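Putative polysaccharide biosynthesis protein with aminopeptidase-like domain (Clostridium acetobutylicum, PDB 3K9T) probably takes part in the biosynthesis of modified polysaccharides, binds one zinc ion per subunit, and is not expected to act as a peptidase despite its aminopeptidase-like domain. Local coordinates at the interface of chains A and B. Sequence-based numbering; all coordinates share one arbitrary frame. Chains: chain A/B, putative peptidase.

Contacts 1 and 2 lie about 15 Å apart, between the centres of their C-alpha atoms, and share no residues. The C-terminal winged helix-turn-helix region of chain B packs on the aminopeptidase-like region of chain A and, in contact 1, also on its insert. In contact 1 a loop of chain B enters a pocket with an apolar floor for B:Cys366 and polar groups for the backbone of B:Glu367; in contact 2 helix 389-398 of chain B closes on a chain A loop through aromatic rings. Chain B gives its winged region and chain A its body; repeated round the homotrimer, this unlike pairing would probably link subunits head to tail.

Contact 1: the interface of chains A and B. Residues chain A 63, 65, 232, 235, 301, 304, 307; chain B 365-367.
B:Cys366 turns SG anti to its carbonyl carbon (chi1 -56°), which sends the sulfur in among A:Phe63, A:Ile232, A:Leu235 and A:Ile307, while A:Gln301, bent at chi2 (-55°), brings its amide up to the backbone of B:Glu367. The sulfur lies 3.7 Å from CD1 of A:Leu235 and sits near CD2 of A:Phe63 at the rim, out of the ring plane and on the side where CB of B:Lys365 lies, so the thiol is lodged in an apolar pocket. CB of B:Lys365 stands over one face of that ring, 3.9 Å from its centroid, and CD of the same chain reaches CE1 at the rim; the extended lysine and the phenylalanine cross at about a right angle.

Polar groups fix the backbone on the other side of the cysteine. The side-chain carbonyl OE1 of A:Gln301 accepts the N-H of B:Glu367 at 3.1 Å, nearly straight (176° at the hydrogen) and in the plane of the amide. NE2 of the same amide makes a weak bond to the carboxylate OE2 of B:Glu367 at 3.2 Å, with the two flat groups almost perpendicular. The indole NE1 of A:Trp65 gives its hydrogen to the carbonyl O of B:Glu367 at 2.8 Å. That oxygen lies in the indole plane, although the donor sits well above the carbonyl plane. One residue is thus gripped through its N-H and its C=O by two side chains of chain A.

On chain A, helices 229-237 and 299-302 of the aminopeptidase-like region form one side of the pocket; A:Phe63 and strand 65-66, in the insert, form the other. The entering segment is a loop in the winged helix-turn-helix region of chain B.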
# COMPACT_ATOMS: atom_id res chain seq x y z
N PHE A 63 -17.74 24.10 -27.26
CA PHE A 63 -16.64 23.19 -27.58
C PHE A 63 -17.09 22.32 -28.77
O PHE A 63 -17.57 22.86 -29.76
CB PHE A 63 -16.17 22.36 -26.35
CG PHE A 63 -15.65 23.20 -25.21
CD1 PHE A 63 -14.71 24.21 -25.42
CD2 PHE A 63 -16.10 22.99 -23.92
CE1 PHE A 63 -14.23 24.97 -24.35
CE2 PHE A 63 -15.61 23.75 -22.86
CZ PHE A 63 -14.69 24.74 -23.07
N TRP A 65 -19.58 20.43 -29.03
CA TRP A 65 -21.03 20.24 -29.11
C TRP A 65 -21.74 21.42 -29.72
O TRP A 65 -21.19 22.51 -29.81
CB TRP A 65 -21.60 19.94 -27.72
CG TRP A 65 -21.15 18.66 -27.17
CD1 TRP A 65 -19.87 18.29 -26.87
CD2 TRP A 65 -21.99 17.54 -26.82
NE1 TRP A 65 -19.86 17.01 -26.35
CE2 TRP A 65 -21.15 16.54 -26.31
CE3 TRP A 65 -23.37 17.32 -26.87
CZ2 TRP A 65 -21.64 15.32 -25.86
CZ3 TRP A 65 -23.86 16.08 -26.42
CH2 TRP A 65 -22.99 15.11 -25.93
N ILE A 232 -21.25 21.37 -20.42
CA ILE A 232 -20.36 21.73 -21.55
C ILE A 232 -20.62 23.20 -21.93
O ILE A 232 -19.69 23.98 -22.05
CB ILE A 232 -20.55 20.79 -22.78
CG1 ILE A 232 -20.18 19.35 -22.40
CG2 ILE A 232 -19.66 21.25 -23.96
CD1 ILE A 232 -20.51 18.31 -23.47
N LEU A 235 -19.12 25.44 -19.15
CA LEU A 235 -17.65 25.46 -19.24
C LEU A 235 -17.21 26.31 -20.45
O LEU A 235 -16.24 27.06 -20.36
CB LEU A 235 -17.07 24.03 -19.30
CG LEU A 235 -17.10 23.25 -17.99
CD1 LEU A 235 -16.80 21.76 -18.14
CD2 LEU A 235 -16.15 23.90 -16.99
N GLN A 301 -17.49 15.79 -17.59
CA GLN A 301 -17.10 17.02 -18.29
C GLN A 301 -16.06 17.75 -17.44
O GLN A 301 -15.02 18.12 -17.94
CB GLN A 301 -18.30 17.88 -18.65
CG GLN A 301 -19.49 17.09 -19.23
CD GLN A 301 -19.14 16.25 -20.43
OE1 GLN A 301 -18.18 16.55 -21.16
NE2 GLN A 301 -19.94 15.19 -20.67
N SER A 304 -12.63 16.03 -17.76
CA SER A 304 -11.98 15.95 -19.08
C SER A 304 -10.57 16.46 -18.90
O SER A 304 -10.32 17.27 -18.00
CB SER A 304 -12.55 16.94 -20.10
OG SER A 304 -13.83 17.37 -19.81
N ILE A 307 -10.07 20.26 -18.91
CA ILE A 307 -10.77 21.04 -17.87
C ILE A 307 -10.08 20.71 -16.56
O ILE A 307 -9.52 21.59 -15.92
CB ILE A 307 -12.30 20.70 -17.82
CG1 ILE A 307 -12.94 20.99 -19.19
CG2 ILE A 307 -12.98 21.44 -16.69
CD1 ILE A 307 -12.85 22.41 -19.69
N LYS B 365 -11.12 19.32 -24.18
CA LYS B 365 -12.10 20.15 -23.49
C LYS B 365 -13.51 19.56 -23.58
O LYS B 365 -14.23 19.77 -24.55
CB LYS B 365 -12.07 21.60 -23.99
CG LYS B 365 -10.77 22.31 -23.65
CD LYS B 365 -10.88 23.80 -23.95
CE LYS B 365 -9.51 24.47 -24.12
NZ LYS B 365 -9.65 25.85 -24.70
N CYS B 366 -13.89 18.86 -22.52
CA CYS B 366 -15.11 18.09 -22.45
C CYS B 366 -15.09 16.96 -23.46
O CYS B 366 -14.22 16.86 -24.35
CB CYS B 366 -16.32 18.96 -22.62
SG CYS B 366 -16.37 20.28 -21.46
N GLU B 367 -16.06 16.08 -23.31
CA GLU B 367 -16.09 14.95 -24.21
C GLU B 367 -16.56 15.42 -25.58
O GLU B 367 -17.17 16.48 -25.71
CB GLU B 367 -16.84 13.72 -23.63
CG GLU B 367 -18.25 13.88 -23.18
CD GLU B 367 -18.75 12.71 -22.30
OE1 GLU B 367 -17.97 12.04 -21.58
OE2 GLU B 367 -19.97 12.49 -22.32

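Contact 2: the interface of chains A and B. Residues chain A 294-295; chain B 390, 393-394, 414.
A:Trp295 presents one face of its indole to B:Phe390 and its outer edge to B:Trp394, two residues on helix 389-398 of the permutated winged helix-turn-helix region of chain B. Next to it, A:Pro294 lies against the face of B:Trp394, so neighbouring residues of one chain A loop engage the same helix through different surfaces. Across the patch no nitrogen or oxygen of one chain comes within bonding reach of the other.

The B:Phe390 ring comes in edge first. Its CD1 sits over the middle of the indole, 3.4 Å from CE2 of A:Trp295, and the planes are 72° apart in an edge-to-face pair. B:Phe390 is poorly ordered, so the exact tilt of its ring should be read with caution. A:Trp295 reaches this place with CG between its backbone N and carbonyl carbon (chi1 60°).

Against B:Trp394 it is A:Trp295 that offers the edge: CZ3 and CH2 point at the CD1-NE1 side of the partner, above its plane and on the same face that A:Pro294 covers. The six-membered ring of A:Trp295 and the five-membered ring of B:Trp394 have planes 87° apart and centroids separated by 5.3 Å. CZ3 of A:Trp295 lies 3.7 Å from CD1 of B:Trp394, which is at the edge of the A:Trp295 indole and in its plane. The same B:Trp394 indole takes CD of A:Pro294 over its face, 3.5 Å from the centroid of the six-membered ring. This CH-pi contact spreads over both rings, and the proline and indole cross at about a right angle.

B:Phe393 contributes its CB and backbone carbonyl: CG of A:Pro294 lies 3.6 Å from the carbonyl O of B:Phe393, and CB lies against the proline carbonyl O. At the far end of the tryptophan, the terminal methyl CE of selenomethionine B:Met414 lies 4.2 Å from CH2 of A:Trp295.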
# COMPACT_ATOMS: atom_id res chain seq x y z
N PRO A 294 -14.97 7.69 -16.00
CA PRO A 294 -15.42 8.74 -16.91
C PRO A 294 -16.81 8.49 -17.58
O PRO A 294 -17.00 8.68 -18.79
CB PRO A 294 -14.28 8.80 -17.92
CG PRO A 294 -13.93 7.34 -18.07
CD PRO A 294 -14.10 6.74 -16.69
N TRP A 295 -17.77 8.07 -16.78
CA TRP A 295 -19.16 8.08 -17.19
C TRP A 295 -20.00 8.29 -15.92
O TRP A 295 -19.45 8.44 -14.82
CB TRP A 295 -19.55 6.85 -18.04
CG TRP A 295 -19.36 5.58 -17.35
CD1 TRP A 295 -20.25 4.96 -16.52
CD2 TRP A 295 -18.21 4.75 -17.40
NE1 TRP A 295 -19.72 3.79 -16.06
CE2 TRP A 295 -18.46 3.63 -16.58
CE3 TRP A 295 -16.96 4.85 -18.05
CZ2 TRP A 295 -17.52 2.60 -16.40
CZ3 TRP A 295 -16.03 3.81 -17.88
CH2 TRP A 295 -16.32 2.70 -17.06
N PHE B 390 -17.45 2.44 -22.97
CA PHE B 390 -16.75 2.61 -21.69
C PHE B 390 -15.25 2.66 -21.90
O PHE B 390 -14.60 3.56 -21.41
CB PHE B 390 -17.12 1.51 -20.71
CG PHE B 390 -18.58 1.42 -20.49
CD1 PHE B 390 -19.19 2.31 -19.63
CD2 PHE B 390 -19.35 0.51 -21.21
CE1 PHE B 390 -20.57 2.27 -19.44
CE2 PHE B 390 -20.72 0.45 -21.03
CZ PHE B 390 -21.34 1.34 -20.14
N PHE B 393 -14.30 6.09 -23.45
CA PHE B 393 -14.33 7.20 -22.49
C PHE B 393 -13.09 7.24 -21.61
O PHE B 393 -12.62 8.33 -21.26
CB PHE B 393 -15.58 7.17 -21.62
CG PHE B 393 -16.85 7.53 -22.35
CD1 PHE B 393 -16.95 8.72 -23.05
CD2 PHE B 393 -17.98 6.70 -22.25
CE1 PHE B 393 -18.14 9.06 -23.70
CE2 PHE B 393 -19.15 7.03 -22.91
CZ PHE B 393 -19.24 8.22 -23.62
N TRP B 394 -12.58 6.07 -21.22
CA TRP B 394 -11.30 5.99 -20.50
C TRP B 394 -10.13 6.49 -21.33
O TRP B 394 -9.30 7.25 -20.81
CB TRP B 394 -10.98 4.57 -20.08
CG TRP B 394 -11.52 4.18 -18.76
CD1 TRP B 394 -12.44 3.22 -18.51
CD2 TRP B 394 -11.20 4.76 -17.51
NE1 TRP B 394 -12.70 3.15 -17.18
CE2 TRP B 394 -11.94 4.08 -16.53
CE3 TRP B 394 -10.36 5.81 -17.12
CZ2 TRP B 394 -11.85 4.38 -15.17
CZ3 TRP B 394 -10.28 6.13 -15.77
CH2 TRP B 394 -11.02 5.42 -14.80
N MSE B 414 -9.63 -2.73 -17.07
CA MSE B 414 -10.09 -3.43 -18.25
C MSE B 414 -8.93 -4.16 -18.90
O MSE B 414 -7.76 -3.83 -18.71
CB MSE B 414 -10.78 -2.49 -19.25
CG MSE B 414 -12.02 -1.79 -18.72
SE MSE B 414 -12.68 -0.58 -20.05
CE MSE B 414 -14.44 -0.20 -19.44